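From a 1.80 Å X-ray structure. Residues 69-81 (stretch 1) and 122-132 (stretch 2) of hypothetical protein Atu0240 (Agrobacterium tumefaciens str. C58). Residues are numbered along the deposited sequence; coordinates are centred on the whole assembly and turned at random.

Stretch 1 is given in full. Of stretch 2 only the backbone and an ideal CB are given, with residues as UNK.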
# COMPACT_ATOMS: atom_id res chain seq x y z
N ARG A 69 0.57 -11.89 5.84
CA ARG A 69 0.42 -12.96 4.87
C ARG A 69 -1.05 -13.28 4.57
O ARG A 69 -1.43 -13.36 3.40
CB ARG A 69 1.15 -14.24 5.31
CG ARG A 69 1.10 -15.34 4.25
CD ARG A 69 1.76 -16.62 4.70
NE ARG A 69 3.00 -16.35 5.43
CZ ARG A 69 4.15 -16.01 4.87
NH1 ARG A 69 4.25 -15.88 3.54
NH2 ARG A 69 5.22 -15.79 5.63
N LYS A 70 -1.88 -13.45 5.61
CA LYS A 70 -3.29 -13.77 5.38
C LYS A 70 -4.05 -12.63 4.69
O LYS A 70 -4.88 -12.89 3.82
CB LYS A 70 -4.01 -14.24 6.66
CG LYS A 70 -3.71 -13.42 7.89
CD LYS A 70 -4.71 -13.68 9.04
CE LYS A 70 -4.64 -12.57 10.12
NZ LYS A 70 -4.64 -11.16 9.54
N ILE A 71 -3.73 -11.39 5.06
CA ILE A 71 -4.27 -10.20 4.40
C ILE A 71 -3.92 -10.22 2.91
O ILE A 71 -4.79 -10.04 2.05
CB ILE A 71 -3.77 -8.90 5.10
CG1 ILE A 71 -4.43 -8.75 6.48
CG2 ILE A 71 -4.07 -7.67 4.23
CD1 ILE A 71 -3.83 -7.69 7.40
N HIS A 72 -2.65 -10.47 2.61
CA HIS A 72 -2.20 -10.70 1.24
C HIS A 72 -3.05 -11.79 0.55
O HIS A 72 -3.66 -11.56 -0.50
CB HIS A 72 -0.71 -11.04 1.25
CG HIS A 72 -0.13 -11.33 -0.09
ND1 HIS A 72 1.05 -12.03 -0.24
CD2 HIS A 72 -0.55 -11.03 -1.35
CE1 HIS A 72 1.33 -12.14 -1.53
NE2 HIS A 72 0.37 -11.56 -2.22
N GLN A 73 -3.12 -12.97 1.18
CA GLN A 73 -3.95 -14.09 0.70
C GLN A 73 -5.43 -13.74 0.52
O GLN A 73 -6.04 -14.12 -0.48
CB GLN A 73 -3.77 -15.30 1.63
CG GLN A 73 -2.35 -15.89 1.54
CD GLN A 73 -2.04 -16.89 2.64
OE1 GLN A 73 -2.53 -16.77 3.77
NE2 GLN A 73 -1.22 -17.88 2.32
N ARG A 74 -6.01 -13.01 1.46
CA ARG A 74 -7.40 -12.57 1.35
C ARG A 74 -7.61 -11.66 0.14
O ARG A 74 -8.63 -11.77 -0.52
CB ARG A 74 -7.87 -11.85 2.61
CG ARG A 74 -7.96 -12.70 3.86
CD ARG A 74 -8.87 -12.02 4.85
NE ARG A 74 -8.80 -12.62 6.18
CZ ARG A 74 -8.17 -12.07 7.21
NH1 ARG A 74 -7.57 -10.89 7.09
NH2 ARG A 74 -8.17 -12.69 8.38
N SER A 75 -6.66 -10.77 -0.14
CA SER A 75 -6.83 -9.82 -1.26
C SER A 75 -6.85 -10.53 -2.61
O SER A 75 -7.62 -10.16 -3.48
CB SER A 75 -5.76 -8.72 -1.25
OG SER A 75 -4.48 -9.25 -1.53
N LEU A 76 -6.02 -11.56 -2.76
CA LEU A 76 -5.96 -12.34 -3.99
C LEU A 76 -7.25 -13.13 -4.16
O LEU A 76 -7.82 -13.21 -5.25
CB LEU A 76 -4.74 -13.28 -3.97
CG LEU A 76 -3.36 -12.61 -4.13
CD1 LEU A 76 -2.25 -13.62 -3.91
CD2 LEU A 76 -3.23 -12.00 -5.50
N GLU A 77 -7.71 -13.71 -3.05
CA GLU A 77 -8.95 -14.47 -3.00
C GLU A 77 -10.14 -13.61 -3.44
O GLU A 77 -11.04 -14.09 -4.10
CB GLU A 77 -9.17 -15.03 -1.60
CG GLU A 77 -8.19 -16.14 -1.21
CD GLU A 77 -8.41 -16.69 0.20
OE1 GLU A 77 -9.40 -16.32 0.86
OE2 GLU A 77 -7.57 -17.52 0.65
N ARG A 78 -10.11 -12.33 -3.07
CA ARG A 78 -11.15 -11.36 -3.42
C ARG A 78 -10.92 -10.66 -4.76
O ARG A 78 -11.55 -9.63 -5.05
CB ARG A 78 -11.22 -10.31 -2.32
CG ARG A 78 -11.52 -10.87 -0.96
CD ARG A 78 -12.99 -10.95 -0.74
NE ARG A 78 -13.31 -11.44 0.60
CZ ARG A 78 -14.54 -11.67 1.03
NH1 ARG A 78 -15.57 -11.45 0.22
NH2 ARG A 78 -14.75 -12.12 2.26
N ASP A 79 -10.02 -11.20 -5.59
CA ASP A 79 -9.74 -10.64 -6.92
C ASP A 79 -9.31 -9.17 -6.92
O ASP A 79 -9.61 -8.43 -7.86
CB ASP A 79 -10.93 -10.81 -7.88
CG ASP A 79 -11.27 -12.26 -8.16
OD1 ASP A 79 -10.35 -13.07 -8.35
OD2 ASP A 79 -12.48 -12.57 -8.22
N ILE A 80 -8.60 -8.77 -5.87
CA ILE A 80 -8.05 -7.41 -5.76
C ILE A 80 -6.60 -7.40 -6.26
O ILE A 80 -5.81 -8.30 -5.94
CB ILE A 80 -8.12 -6.89 -4.30
CG1 ILE A 80 -9.52 -7.10 -3.69
CG2 ILE A 80 -7.61 -5.43 -4.17
CD1 ILE A 80 -10.67 -6.44 -4.44
N THR A 81 -6.28 -6.40 -7.08
CA THR A 81 -4.92 -6.13 -7.50
C THR A 81 -4.33 -5.10 -6.55
O THR A 81 -4.87 -4.00 -6.40
CB THR A 81 -4.86 -5.66 -8.98
OG1 THR A 81 -5.42 -6.68 -9.82
CG2 THR A 81 -3.42 -5.38 -9.42
N UNK A 122 -16.51 -2.32 2.04
CA UNK A 122 -16.84 -3.51 2.86
C UNK A 122 -15.84 -4.65 2.64
O UNK A 122 -15.45 -5.35 3.59
CB UNK A 122 -18.25 -4.00 2.54
N UNK A 123 -15.42 -4.81 1.39
CA UNK A 123 -14.40 -5.78 0.99
C UNK A 123 -13.05 -5.50 1.68
O UNK A 123 -12.43 -6.42 2.21
CB UNK A 123 -14.23 -5.76 -0.53
N UNK A 124 -12.62 -4.23 1.66
CA UNK A 124 -11.37 -3.82 2.31
C UNK A 124 -11.32 -4.21 3.79
O UNK A 124 -10.32 -4.73 4.27
CB UNK A 124 -11.19 -2.31 2.17
N UNK A 125 -12.42 -3.95 4.51
CA UNK A 125 -12.52 -4.29 5.94
C UNK A 125 -12.41 -5.80 6.21
O UNK A 125 -11.82 -6.22 7.21
CB UNK A 125 -13.85 -3.77 6.50
N UNK A 126 -12.98 -6.62 5.32
CA UNK A 126 -12.81 -8.08 5.37
C UNK A 126 -11.36 -8.51 5.10
O UNK A 126 -10.83 -9.40 5.76
CB UNK A 126 -13.74 -8.75 4.35
N UNK A 127 -10.73 -7.87 4.12
CA UNK A 127 -9.37 -8.22 3.75
C UNK A 127 -8.40 -7.91 4.89
O UNK A 127 -7.56 -8.74 5.24
CB UNK A 127 -8.96 -7.47 2.48
N UNK A 128 -8.56 -6.73 5.48
CA UNK A 128 -7.62 -6.20 6.47
C UNK A 128 -7.89 -6.67 7.91
O UNK A 128 -7.22 -6.22 8.84
CB UNK A 128 -7.66 -4.67 6.43
N UNK A 129 -8.87 -7.56 8.09
CA UNK A 129 -9.20 -8.09 9.43
C UNK A 129 -7.96 -8.57 10.18
O UNK A 129 -7.14 -9.32 9.64
CB UNK A 129 -10.20 -9.24 9.31
N UNK A 130 -7.83 -8.12 11.42
CA UNK A 130 -6.70 -8.50 12.25
C UNK A 130 -5.76 -7.34 12.49
O UNK A 130 -5.28 -7.14 13.62
CB UNK A 130 -5.94 -9.66 11.61
N UNK A 131 -5.51 -6.56 11.43
CA UNK A 131 -4.58 -5.43 11.46
C UNK A 131 -5.01 -4.33 12.43
O UNK A 131 -6.19 -4.12 12.67
CB UNK A 131 -4.44 -4.84 10.05
N UNK A 132 -4.03 -3.63 12.99
CA UNK A 132 -4.26 -2.51 13.90
C UNK A 132 -3.98 -1.19 13.17
O UNK A 132 -2.98 -1.08 12.46
CB UNK A 132 -3.38 -2.64 15.15

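Stretch 1 is helical from R69 to E77, and the visible backbone of 122-127 is helical as well. The two axes approach to 9.6 Å with 144° between their N-to-C directions, so positions about a turn apart in stretch 2 should recur on the facing side.

At position 122 the ideal CB has nothing of stretch 1 within 5.5 Å, so this contact sets no preference. The residue is K122, which stays clear of stretch 1.

Position 123 points toward stretch 1, its ideal CB 5.3 Å from both I80 CD1 and R78 CD. That distance leaves room for a side chain of moderate size, and the carbon surface favours an aliphatic one: valine, leucine, isoleucine or methionine. It is I123, whose CG2 lies 4.1 Å from I80 CD1 and 4.4 Å from R78 CB.

Position 124 points away and 125 is out of reach; neither can be inferred from stretch 1. They are V124 and D125.

Position 126 points toward R78, with its ideal CB 4.1 Å from R78 NH2. An acidic or polar residue would answer the charge, while a long chain could lay its methylenes against the guanidinium. The residue is K126, and it takes the second course: its CD packs over one face of that group, 3.4 Å from R78 NH2. The like charges remain close, K126 NZ being 4.5 Å from R78 NH2.

Position 127 is the most enclosed by stretch 1. Its ideal CB points sideways, 4.5 Å from R74 CB, 4.8 Å from S75 N and 4.9 Å from I71 O, and the CA of position 127 is 5.3 Å from R74 CA. Leucine, isoleucine, valine or methionine would suit this largely aliphatic surround. I127 (chi1 m, chi2 t) brings CD1 to 3.7 Å from I80 CG1 and 3.9 Å from S75 CA, while its CG2 meets I71 CG2 at 3.9 Å. Its backbone O accepts a hydrogen bond from R74 NH1 at 2.8 Å, an interaction independent of side-chain identity.

Position 128 points away, though its ideal CB is 5.0 Å from I71 CD1; several small or medium residues would do. It is T128, which opens a type II turn closed by the hydrogen bond from the backbone N of position 131 to T128 O (3.1 Å).

At 129 the ideal CB is 3.8 Å from R74 NH1, but the carbonyl does more: R74 NH1 (3.0 Å) and K70 NZ (3.1 Å) both donate to this O. Many side chains fit. K129 sets CB over one face of the R74 guanidinium, and its extended chain leads away.

Position 130 has phi/psi of 110/-42, where a CB would jam against the preceding carbonyl O; the ideal CB would also clash with K70 NZ at 2.9 Å. Both observations call for glycine, and G130 it is.

At 131 the ideal CB is 3.9 Å from I71 CD1, suiting a small apolar residue, though others are possible. A131 makes that methyl contact at 3.9 Å, CB to I71 CD1.

Position 132 is beyond reach of stretch 1; it is K132.

Stretch 2, residues 122-132: KIVDKITKGAK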
# COMPACT_ATOMS: atom_id res chain seq x y z
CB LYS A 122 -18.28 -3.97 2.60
CG LYS A 122 -19.35 -2.87 2.81
CD LYS A 122 -20.78 -3.43 2.92
CE LYS A 122 -21.04 -4.06 4.31
NZ LYS A 122 -21.37 -3.05 5.38
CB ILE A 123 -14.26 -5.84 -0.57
CG1 ILE A 123 -15.41 -6.66 -1.16
CG2 ILE A 123 -12.93 -6.47 -0.98
CD1 ILE A 123 -15.69 -6.40 -2.64
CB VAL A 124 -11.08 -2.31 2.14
CG1 VAL A 124 -9.87 -1.88 2.96
CG2 VAL A 124 -10.87 -1.98 0.67
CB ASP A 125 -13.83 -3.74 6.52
CG ASP A 125 -13.88 -2.23 6.50
OD1 ASP A 125 -12.85 -1.58 6.80
OD2 ASP A 125 -14.96 -1.69 6.19
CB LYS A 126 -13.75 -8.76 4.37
CG LYS A 126 -15.22 -8.71 4.77
CD LYS A 126 -16.13 -9.38 3.74
CE LYS A 126 -17.51 -9.68 4.33
NZ LYS A 126 -17.43 -10.56 5.55
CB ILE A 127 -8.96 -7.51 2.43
CG1 ILE A 127 -9.59 -8.22 1.24
CG2 ILE A 127 -7.44 -7.45 2.28
CD1 ILE A 127 -9.60 -7.41 -0.04
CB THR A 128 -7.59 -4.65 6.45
OG1 THR A 128 -8.86 -4.15 6.91
CG2 THR A 128 -7.32 -4.12 5.03
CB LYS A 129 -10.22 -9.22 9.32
CG LYS A 129 -10.85 -9.65 10.64
CD LYS A 129 -11.73 -10.87 10.42
CE LYS A 129 -12.22 -11.48 11.73
NZ LYS A 129 -12.97 -12.73 11.46
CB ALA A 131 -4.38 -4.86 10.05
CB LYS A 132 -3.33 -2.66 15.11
CG LYS A 132 -3.36 -1.52 16.12
CD LYS A 132 -4.63 -1.50 16.99
CE LYS A 132 -4.65 -0.27 17.92
NZ LYS A 132 -4.36 1.02 17.19
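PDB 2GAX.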